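Local coordinates for protein beta-hexosaminidase Amuc_2018 (Akkermansia muciniphila, PDB 6JEB) that hydrolyses terminal non-reducing N-acetylglucosamine and N-acetylgalactosamine residues from beta-N-acetylhexosaminides, including N-glycans and chitobiose, at residues Asp37-Thr42 with Ile84-Arg89; Gln29-Leu34 with His49-Gly54. All coordinates share one frame; numbering follows the deposited sequence.

Interaction 1. Residues Asp37-Thr42 with Ile84-Arg89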
loop_
_atom_site.group_PDB
_atom_site.type_symbol
_atom_site.label_atom_id
_atom_site.label_comp_id
_atom_site.label_asym_id
_atom_site.label_seq_id
_atom_site.Cartn_x
_atom_site.Cartn_y
_atom_site.Cartn_z
ATOM N N ASP A 37 -17.032 -1.256 12.569
ATOM C CA ASP A 37 -16.418 -0.382 11.576
ATOM C C ASP A 37 -17.378 0.679 11.050
ATOM O O ASP A 37 -17.053 1.367 10.074
ATOM C CB ASP A 37 -15.865 -1.209 10.404
ATOM C CG ASP A 37 -16.945 -2.039 9.703
ATOM O OD1 ASP A 37 -17.964 -2.366 10.332
ATOM O OD2 ASP A 37 -16.773 -2.383 8.521
ATOM N N ALA A 38 -18.537 0.850 11.684
ATOM C CA ALA A 38 -19.605 1.693 11.167
ATOM C C ALA A 38 -19.868 2.867 12.105
ATOM O O ALA A 38 -19.588 2.811 13.309
ATOM C CB ALA A 38 -20.888 0.875 10.988
ATOM N N TYR A 39 -20.414 3.946 11.547
ATOM C CA TYR A 39 -20.806 5.093 12.357
ATOM C C TYR A 39 -22.079 5.710 11.787
ATOM O O TYR A 39 -22.449 5.485 10.628
ATOM C CB TYR A 39 -19.676 6.156 12.484
ATOM C CG TYR A 39 -19.409 6.871 11.180
ATOM C CD1 TYR A 39 -20.123 8.018 10.836
ATOM C CD2 TYR A 39 -18.468 6.385 10.275
ATOM C CE1 TYR A 39 -19.917 8.657 9.634
ATOM C CE2 TYR A 39 -18.244 7.022 9.073
ATOM C CZ TYR A 39 -18.983 8.157 8.751
ATOM O OH TYR A 39 -18.800 8.789 7.546
ATOM N N ARG A 40 -22.745 6.495 12.629
ATOM C CA ARG A 40 -23.854 7.347 12.225
ATOM C C ARG A 40 -23.563 8.742 12.754
ATOM O O ARG A 40 -23.382 8.928 13.961
ATOM C CB ARG A 40 -25.176 6.831 12.790
ATOM C CG ARG A 40 -26.388 7.646 12.346
ATOM C CD ARG A 40 -27.662 7.232 13.101
ATOM N NE ARG A 40 -27.847 5.781 13.110
ATOM C CZ ARG A 40 -27.742 5.007 14.189
ATOM N NH1 ARG A 40 -27.475 5.537 15.380
ATOM N NH2 ARG A 40 -27.916 3.695 14.075
ATOM N N LEU A 41 -23.490 9.715 11.854
ATOM C CA LEU A 41 -23.172 11.089 12.219
ATOM C C LEU A 41 -24.356 11.954 11.834
ATOM O O LEU A 41 -24.730 12.005 10.659
ATOM C CB LEU A 41 -21.902 11.548 11.505
ATOM C CG LEU A 41 -21.428 12.970 11.804
ATOM C CD1 LEU A 41 -21.048 13.137 13.271
ATOM C CD2 LEU A 41 -20.249 13.314 10.913
ATOM N N THR A 42 -24.956 12.615 12.820
ATOM C CA THR A 42 -26.128 13.454 12.600
ATOM C C THR A 42 -25.728 14.910 12.790
ATOM O O THR A 42 -25.215 15.289 13.850
ATOM C CB THR A 42 -27.258 13.063 13.553
ATOM O OG1 THR A 42 -27.560 11.673 13.363
ATOM C CG2 THR A 42 -28.515 13.894 13.273
ATOM N N ILE A 84 -25.679 10.870 8.274
ATOM C CA ILE A 84 -24.728 10.076 7.510
ATOM C C ILE A 84 -24.611 8.735 8.216
ATOM O O ILE A 84 -24.268 8.683 9.402
ATOM C CB ILE A 84 -23.358 10.771 7.456
ATOM C CG1 ILE A 84 -23.464 12.139 6.770
ATOM C CG2 ILE A 84 -22.336 9.872 6.764
ATOM C CD1 ILE A 84 -22.308 13.074 7.115
ATOM N N THR A 85 -24.901 7.646 7.506
ATOM C CA THR A 85 -24.736 6.303 8.049
ATOM C C THR A 85 -23.756 5.585 7.138
ATOM O O THR A 85 -24.000 5.482 5.932
ATOM C CB THR A 85 -26.074 5.562 8.083
ATOM O OG1 THR A 85 -27.058 6.392 8.711
ATOM C CG2 THR A 85 -25.941 4.254 8.864
ATOM N N ASP A 86 -22.647 5.106 7.698
ATOM C CA ASP A 86 -21.502 4.810 6.855
ATOM C C ASP A 86 -20.737 3.602 7.373
ATOM O O ASP A 86 -20.568 3.430 8.585
ATOM C CB ASP A 86 -20.588 6.039 6.846
ATOM C CG ASP A 86 -19.724 6.138 5.607
ATOM O OD1 ASP A 86 -19.903 5.345 4.654
ATOM O OD2 ASP A 86 -18.855 7.038 5.603
ATOM N N LYS A 87 -20.254 2.783 6.435
ATOM C CA LYS A 87 -19.501 1.570 6.720
ATOM C C LYS A 87 -18.781 1.222 5.429
ATOM O O LYS A 87 -19.367 1.396 4.350
ATOM C CB LYS A 87 -20.466 0.434 7.110
ATOM C CG LYS A 87 -19.804 -0.873 7.538
ATOM C CD LYS A 87 -20.837 -1.976 7.777
ATOM C CE LYS A 87 -20.171 -3.265 8.231
ATOM N NZ LYS A 87 -19.013 -3.640 7.336
ATOM N N PRO A 88 -17.537 0.751 5.480
ATOM C CA PRO A 88 -16.786 0.519 4.240
ATOM C C PRO A 88 -17.211 -0.735 3.491
ATOM O O PRO A 88 -17.520 -1.777 4.076
ATOM C CB PRO A 88 -15.343 0.359 4.729
ATOM C CG PRO A 88 -15.476 -0.133 6.136
ATOM C CD PRO A 88 -16.683 0.610 6.673
ATOM N N ARG A 89 -17.144 -0.624 2.163
ATOM C CA ARG A 89 -17.390 -1.769 1.293
ATOM C C ARG A 89 -16.358 -2.869 1.519
ATOM O O ARG A 89 -16.710 -4.057 1.589
ATOM C CB ARG A 89 -17.374 -1.317 -0.168
ATOM C CG ARG A 89 -17.617 -2.449 -1.154
ATOM C CD ARG A 89 -17.532 -1.998 -2.598
ATOM N NE ARG A 89 -17.799 -3.111 -3.509
ATOM C CZ ARG A 89 -17.549 -3.097 -4.817
ATOM N NH1 ARG A 89 -17.003 -2.022 -5.392
ATOM N NH2 ARG A 89 -17.833 -4.166 -5.550
HETATM O O HOH W 1 -29.021 5.418 10.313
#
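Y39 and L41 pair with D86 and I84 as the hydrogen-bonded pairs of an antiparallel ladder, in the mixed sheet of the N-terminal domain of this family 20 glycosidase. Four backbone bonds join the strands, two to each pair, Y39 N to D86 O being 3.0 Å long. Between them R40 and T85 form a non-hydrogen-bonded pair, where R40 CA also makes a CA-H...O contact to I84 O at 3.2 Å.

On the face turned to helix 55-73, aromatic and branched residues suit burial. The Y39 ring lies over D86, whose CB sits 3.4 Å from Y39 CE2, while I84 CG2 comes obliquely to Y39 CE1. The D86 carboxylate is turned 74° from the ring, and OD2 lies 2.6 Å from Y39 OH in a weak bond, the hydroxyl's stronger partner being T64 OG1 of helix 55-73. D86 OD1 accepts from S11 N and from W426 NE1 of the catalytic domain, the latter bond tying the two domains together.

The polar face carries R40 and T85, bridged by a water at R40 NE and T85 OG1. Beyond the strands lies a salt bridge: K87, extended until its chi4 bend (-49°), sets NZ 2.8 Å from D37 OD2, on that oxygen's syn lone pair.

Interaction 2. Residues Gln29-Leu34 with His49-Gly54; sequences QEVPTL and HLASGG
Q29 and E30 lie beside A51 and S52 as parallel bridges, where strand 25-30 joins strand 47-52 in the mixed sheet of the N-terminal domain. The tight part is the backbone ladder and the small apolar patch beside it. S52 is held at both its backbone N and its backbone O by the residues flanking E30: its N donates to Q29 O at 2.9 Å and its O accepts from V31 N at 2.8 Å, while Q29 N reaches L50 O.

A51 suits the patch because its lone methyl lets two branched chains close in. V31 CG1, anti to the carbonyl carbon (chi1 -59°), stands 4.0 Å from A51 CB, and L34 CD1 approaches the same methyl and packs 3.6 Å from A51 O. After the turn at P32 and T33, L34 returns over G53, whose lack of a side chain lets L34 O come close, with G53 CA 3.4 Å from it in a bent CA-H...O contact.

The looser part is wet on both faces: Q29 lies on the A51 face, E30 with S52 on the other, and their exposed polar ends reach the second strand through water. One water links Q29 OE1 to L50 O. S52 OG, held between the backbone N and the carbonyl carbon (chi1 57°), donates to a second water, which in turn donates to Q29 O. A third donates to both S52 OG and E30 OE1, lying 2.7 Å from S52 OG.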
loop_
_atom_site.group_PDB
_atom_site.type_symbol
_atom_site.label_atom_id
_atom_site.label_comp_id
_atom_site.label_asym_id
_atom_site.label_seq_id
_atom_site.Cartn_x
_atom_site.Cartn_y
_atom_site.Cartn_z
ATOM N N GLN A 29 -21.085 8.392 21.205
ATOM C CA GLN A 29 -21.583 7.208 21.893
ATOM C C GLN A 29 -21.212 5.959 21.118
ATOM O O GLN A 29 -21.235 5.955 19.885
ATOM C CB GLN A 29 -23.110 7.251 21.988
ATOM C CG GLN A 29 -23.642 8.412 22.790
ATOM C CD GLN A 29 -25.151 8.396 22.873
ATOM O OE1 GLN A 29 -25.836 8.984 22.036
ATOM N NE2 GLN A 29 -25.681 7.706 23.876
ATOM N N GLU A 30 -20.878 4.898 21.846
ATOM C CA GLU A 30 -20.731 3.575 21.260
ATOM C C GLU A 30 -22.062 2.847 21.387
ATOM O O GLU A 30 -22.608 2.732 22.490
ATOM C CB GLU A 30 -19.641 2.779 21.969
ATOM C CG GLU A 30 -19.419 1.431 21.330
ATOM C CD GLU A 30 -18.163 0.757 21.823
ATOM O OE1 GLU A 30 -17.061 1.255 21.516
ATOM O OE2 GLU A 30 -18.277 -0.264 22.526
ATOM N N VAL A 31 -22.583 2.370 20.261
ATOM C CA VAL A 31 -23.920 1.777 20.225
ATOM C C VAL A 31 -23.840 0.346 19.708
ATOM O O VAL A 31 -23.072 0.055 18.778
ATOM C CB VAL A 31 -24.896 2.639 19.406
ATOM C CG1 VAL A 31 -25.002 4.050 19.989
ATOM C CG2 VAL A 31 -24.476 2.701 17.953
ATOM N N PRO A 32 -24.618 -0.579 20.275
ATOM C CA PRO A 32 -24.475 -1.996 19.897
ATOM C C PRO A 32 -25.029 -2.324 18.530
ATOM O O PRO A 32 -24.615 -3.328 17.935
ATOM C CB PRO A 32 -25.274 -2.723 20.984
ATOM C CG PRO A 32 -26.317 -1.718 21.397
ATOM C CD PRO A 32 -25.628 -0.382 21.331
ATOM N N THR A 33 -25.939 -1.497 18.014
ATOM C CA THR A 33 -26.646 -1.807 16.780
ATOM C C THR A 33 -25.745 -1.684 15.560
ATOM O O THR A 33 -25.966 -2.371 14.556
ATOM C CB THR A 33 -27.830 -0.853 16.642
ATOM O OG1 THR A 33 -27.350 0.434 16.229
ATOM C CG2 THR A 33 -28.526 -0.696 17.980
ATOM N N LEU A 34 -24.739 -0.818 15.620
ATOM C CA LEU A 34 -23.849 -0.593 14.493
ATOM C C LEU A 34 -22.694 -1.582 14.541
ATOM O O LEU A 34 -22.242 -1.986 15.616
ATOM C CB LEU A 34 -23.276 0.824 14.539
ATOM C CG LEU A 34 -24.243 1.973 14.237
ATOM C CD1 LEU A 34 -23.578 3.312 14.556
ATOM C CD2 LEU A 34 -24.688 1.931 12.786
ATOM N N HIS A 49 -23.931 14.842 16.316
ATOM C CA HIS A 49 -24.022 13.669 17.174
ATOM C C HIS A 49 -23.355 12.501 16.470
ATOM O O HIS A 49 -23.709 12.181 15.330
ATOM C CB HIS A 49 -25.486 13.315 17.429
ATOM C CG HIS A 49 -26.254 14.406 18.096
ATOM N ND1 HIS A 49 -26.288 14.557 19.465
ATOM C CD2 HIS A 49 -27.013 15.406 17.587
ATOM C CE1 HIS A 49 -27.044 15.598 19.771
ATOM N NE2 HIS A 49 -27.496 16.130 18.649
ATOM N N LEU A 50 -22.399 11.866 17.144
ATOM C CA LEU A 50 -21.685 10.725 16.590
ATOM C C LEU A 50 -22.060 9.464 17.357
ATOM O O LEU A 50 -21.975 9.432 18.587
ATOM C CB LEU A 50 -20.174 10.953 16.647
ATOM C CG LEU A 50 -19.319 9.811 16.087
ATOM C CD1 LEU A 50 -19.590 9.556 14.615
ATOM C CD2 LEU A 50 -17.845 10.127 16.297
ATOM N N ALA A 51 -22.491 8.441 16.632
ATOM C CA ALA A 51 -22.679 7.103 17.175
ATOM C C ALA A 51 -21.788 6.168 16.376
ATOM O O ALA A 51 -21.645 6.332 15.164
ATOM C CB ALA A 51 -24.137 6.658 17.028
ATOM N N SER A 52 -21.165 5.202 17.045
ATOM C CA SER A 52 -20.291 4.278 16.336
ATOM C C SER A 52 -20.401 2.901 16.966
ATOM O O SER A 52 -20.773 2.764 18.132
ATOM C CB SER A 52 -18.841 4.777 16.327
ATOM O OG SER A 52 -18.377 4.972 17.647
ATOM N N GLY A 53 -20.082 1.870 16.180
ATOM C CA GLY A 53 -20.152 0.518 16.706
ATOM C C GLY A 53 -18.907 0.046 17.421
ATOM O O GLY A 53 -18.928 -1.011 18.063
ATOM N N GLY A 54 -17.820 0.801 17.312
ATOM C CA GLY A 54 -16.560 0.416 17.920
ATOM C C GLY A 54 -15.531 1.480 17.617
ATOM O O GLY A 54 -15.815 2.471 16.936
HETATM O O HOH W 2 -19.056 7.426 18.646
HETATM O O HOH W 3 -24.544 10.139 19.637
HETATM O O HOH W 4 -17.280 4.099 19.928
HETATM O O HOH W 5 -21.107 -2.416 18.507
#

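Interactions 1 and 2 are neighbouring seams of one mixed sheet, their centres about 9 Å apart. Strand 39-44 runs between 79-86 and 47-52, antiparallel to both, and 47-52 in turn carries 25-30 parallel on its far side. Along the chain the segments alternate: 29-34, 37-42, 49-54, 84-89, with helix 55-73 falling between the last two and packing against one face of the sheet. The middle strands join the seams directly, R40 N lying 2.8 Å from A51 O in a probable hydrogen bond. All four segments belong to the N-terminal domain, away from the acetamide pocket and the zinc site of the catalytic TIM barrel, and 84-89 leads into its first strand, 92-97.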